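Local coordinates for protein N-acetylglucosamine 2-epimerase (Xylella fastidiosa, PDB 3GT5) that probably acts as a sugar isomerase of the N-acylglucosamine 2-epimerase family, at residues Tyr351-Arg356 with Asp367-Ala372. Residues are numbered along the deposited sequence; the frame is centred on the assembly and turned at random.
Sequences YGAWYR and DEKSPA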
loop_
_atom_site.group_PDB
_atom_site.type_symbol
_atom_site.label_atom_id
_atom_site.label_comp_id
_atom_site.label_asym_id
_atom_site.label_seq_id
_atom_site.Cartn_x
_atom_site.Cartn_y
_atom_site.Cartn_z
ATOM N N TYR A 351 -22.009 -5.117 -6.134
ATOM C CA TYR A 351 -21.683 -3.717 -6.265
ATOM C C TYR A 351 -20.265 -3.428 -6.726
ATOM O O TYR A 351 -19.989 -2.309 -7.184
ATOM C CB TYR A 351 -21.933 -2.980 -4.944
ATOM C CG TYR A 351 -23.374 -2.984 -4.488
ATOM C CD1 TYR A 351 -24.370 -2.343 -5.238
ATOM C CD2 TYR A 351 -23.747 -3.614 -3.293
ATOM C CE1 TYR A 351 -25.688 -2.319 -4.799
ATOM C CE2 TYR A 351 -25.092 -3.580 -2.838
ATOM C CZ TYR A 351 -26.044 -2.948 -3.610
ATOM O OH TYR A 351 -27.383 -2.908 -3.206
ATOM N N GLY A 352 -19.371 -4.413 -6.588
ATOM C CA GLY A 352 -17.972 -4.257 -6.997
ATOM C C GLY A 352 -17.110 -3.766 -5.838
ATOM O O GLY A 352 -17.627 -3.288 -4.801
ATOM N N ALA A 353 -15.786 -3.916 -6.037
ATOM C CA ALA A 353 -14.750 -3.563 -5.069
ATOM C C ALA A 353 -14.761 -4.679 -4.028
ATOM O O ALA A 353 -15.593 -5.579 -4.095
ATOM C CB ALA A 353 -14.981 -2.179 -4.477
ATOM N N TRP A 354 -13.795 -4.677 -3.114
ATOM C CA TRP A 354 -13.672 -5.734 -2.126
ATOM C C TRP A 354 -14.198 -5.276 -0.775
ATOM O O TRP A 354 -14.175 -4.078 -0.437
ATOM C CB TRP A 354 -12.183 -6.107 -1.925
ATOM C CG TRP A 354 -11.447 -6.794 -3.068
ATOM C CD1 TRP A 354 -11.517 -6.512 -4.418
ATOM C CD2 TRP A 354 -10.428 -7.796 -2.938
ATOM N NE1 TRP A 354 -10.648 -7.294 -5.107
ATOM C CE2 TRP A 354 -9.952 -8.085 -4.233
ATOM C CE3 TRP A 354 -9.858 -8.457 -1.856
ATOM C CZ2 TRP A 354 -8.976 -9.034 -4.463
ATOM C CZ3 TRP A 354 -8.885 -9.386 -2.088
ATOM C CH2 TRP A 354 -8.450 -9.679 -3.369
ATOM N N TYR A 355 -14.696 -6.229 0.018
ATOM C CA TYR A 355 -14.967 -5.948 1.426
ATOM C C TYR A 355 -13.649 -5.679 2.111
ATOM O O TYR A 355 -12.642 -6.212 1.674
ATOM C CB TYR A 355 -15.678 -7.092 2.110
ATOM C CG TYR A 355 -16.959 -7.490 1.404
ATOM C CD1 TYR A 355 -17.957 -6.568 1.186
ATOM C CD2 TYR A 355 -17.144 -8.796 0.958
ATOM C CE1 TYR A 355 -19.156 -6.942 0.524
ATOM C CE2 TYR A 355 -18.311 -9.189 0.299
ATOM C CZ TYR A 355 -19.319 -8.229 0.094
ATOM O OH TYR A 355 -20.474 -8.593 -0.553
ATOM N N ARG A 356 -13.643 -4.843 3.155
ATOM C CA ARG A 356 -12.387 -4.580 3.871
ATOM C C ARG A 356 -11.879 -5.811 4.661
ATOM O O ARG A 356 -10.709 -6.168 4.588
ATOM C CB ARG A 356 -12.475 -3.347 4.751
ATOM C CG ARG A 356 -11.162 -2.949 5.438
ATOM C CD ARG A 356 -11.267 -1.657 6.226
ATOM N NE ARG A 356 -11.917 -1.884 7.527
ATOM C CZ ARG A 356 -11.293 -2.194 8.661
ATOM N NH1 ARG A 356 -12.012 -2.379 9.766
ATOM N NH2 ARG A 356 -9.966 -2.304 8.723
ATOM N N ASP A 367 -21.359 -3.059 7.062
ATOM C CA ASP A 367 -21.487 -2.629 5.656
ATOM C C ASP A 367 -20.499 -1.505 5.275
ATOM O O ASP A 367 -20.665 -0.847 4.240
ATOM C CB ASP A 367 -22.919 -2.127 5.396
ATOM C CG ASP A 367 -23.218 -0.792 6.118
ATOM O OD1 ASP A 367 -22.455 -0.386 7.042
ATOM O OD2 ASP A 367 -24.223 -0.131 5.752
ATOM N N GLU A 368 -19.489 -1.285 6.109
ATOM C CA GLU A 368 -18.481 -0.242 5.862
ATOM C C GLU A 368 -17.366 -0.755 4.955
ATOM O O GLU A 368 -16.296 -1.121 5.403
ATOM C CB GLU A 368 -17.949 0.283 7.190
ATOM C CG GLU A 368 -19.050 0.972 7.970
ATOM C CD GLU A 368 -18.616 1.555 9.322
ATOM O OE1 GLU A 368 -17.459 1.421 9.753
ATOM O OE2 GLU A 368 -19.480 2.155 9.992
ATOM N N LYS A 369 -17.660 -0.803 3.656
ATOM C CA LYS A 369 -16.773 -1.355 2.661
ATOM C C LYS A 369 -15.441 -0.640 2.593
ATOM O O LYS A 369 -14.403 -1.277 2.563
ATOM C CB LYS A 369 -17.410 -1.295 1.275
ATOM C CG LYS A 369 -16.525 -1.777 0.130
ATOM C CD LYS A 369 -17.324 -1.942 -1.136
ATOM C CE LYS A 369 -18.034 -3.270 -1.272
ATOM N NZ LYS A 369 -19.068 -3.208 -2.350
ATOM N N SER A 370 -15.498 0.675 2.537
ATOM C CA SER A 370 -14.287 1.469 2.349
ATOM C C SER A 370 -14.336 2.673 3.267
ATOM O O SER A 370 -14.736 3.755 2.868
ATOM C CB SER A 370 -14.130 1.946 0.919
ATOM O OG SER A 370 -13.999 0.891 0.032
ATOM N N PRO A 371 -13.859 2.499 4.499
ATOM C CA PRO A 371 -13.611 3.659 5.347
ATOM C C PRO A 371 -12.343 4.396 4.891
ATOM O O PRO A 371 -11.629 3.934 4.000
ATOM C CB PRO A 371 -13.452 3.053 6.747
ATOM C CG PRO A 371 -13.302 1.556 6.551
ATOM C CD PRO A 371 -13.407 1.236 5.109
ATOM N N ALA A 372 -12.061 5.510 5.533
ATOM C CA ALA A 372 -10.872 6.320 5.257
ATOM C C ALA A 372 -9.650 5.440 5.284
ATOM O O ALA A 372 -9.490 4.597 6.174
ATOM C CB ALA A 372 -10.742 7.425 6.283
HETATM O O HOH W 1 -15.900 -4.083 4.751
HETATM O O HOH W 2 -14.796 -1.642 7.558
#
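Tyr-355 and Lys-369 bring the two loop segments closest, their CA atoms 5.1 Å apart, yet no direct backbone hydrogen bond joins the segments. One water bridges Arg-356 N to Glu-368 O, and a second, in the guanidinium plane, links the side-chain NE of Arg-356 to the same oxygen. That carbonyl belongs to the centre of an inverse gamma turn, in which Lys-369 N bonds weakly to Asp-367 O.

Lys-369 dominates the side-chain packing. CG lies anti to the backbone N (chi1 177°), and the chain, bent at chi3, runs along the 352-355 backbone until NZ donates to Gly-352 O (2.8 Å). The C=O...NZ angle of 159° puts NZ nearly on the extension of the carbonyl bond, 20° from its plane. Asp-348 forms a salt bridge to the same ammonium and Asp-39 O accepts from it, partners that probably offset the cost of burying the charge. A long aliphatic chain suits the path: Lys-369 CG touches Trp-354 O at 3.3 Å, CD meets Ala-353 CB at 4.1 Å, and CE approaches Tyr-355 CD1 obliquely. A CB on Gly-352 would be jammed against the carbonyl O of Tyr-351, which by itself calls for glycine, while the methyl of Ala-353 also packs against Thr-18 and Phe-21.

Farther along, Arg-356 crosses Pro-371 at about a right angle, Arg-356 CD lying 3.8 Å from Pro-371 CD. The proline offers a compact apolar surface to the arginine's methylene chain.

The loops flank strand 357-358, linking helices 329-346 and 377-387, consistent with the family's alpha/alpha-barrel. Phe-21 of helix 8-22 packs on Lys-369, Phe-309 of helix 309-326 touches Trp-354 and Arg-356, and Lys-369 and Ser-370 form a classic beta bulge opposite Phe-37 of strand 36-37.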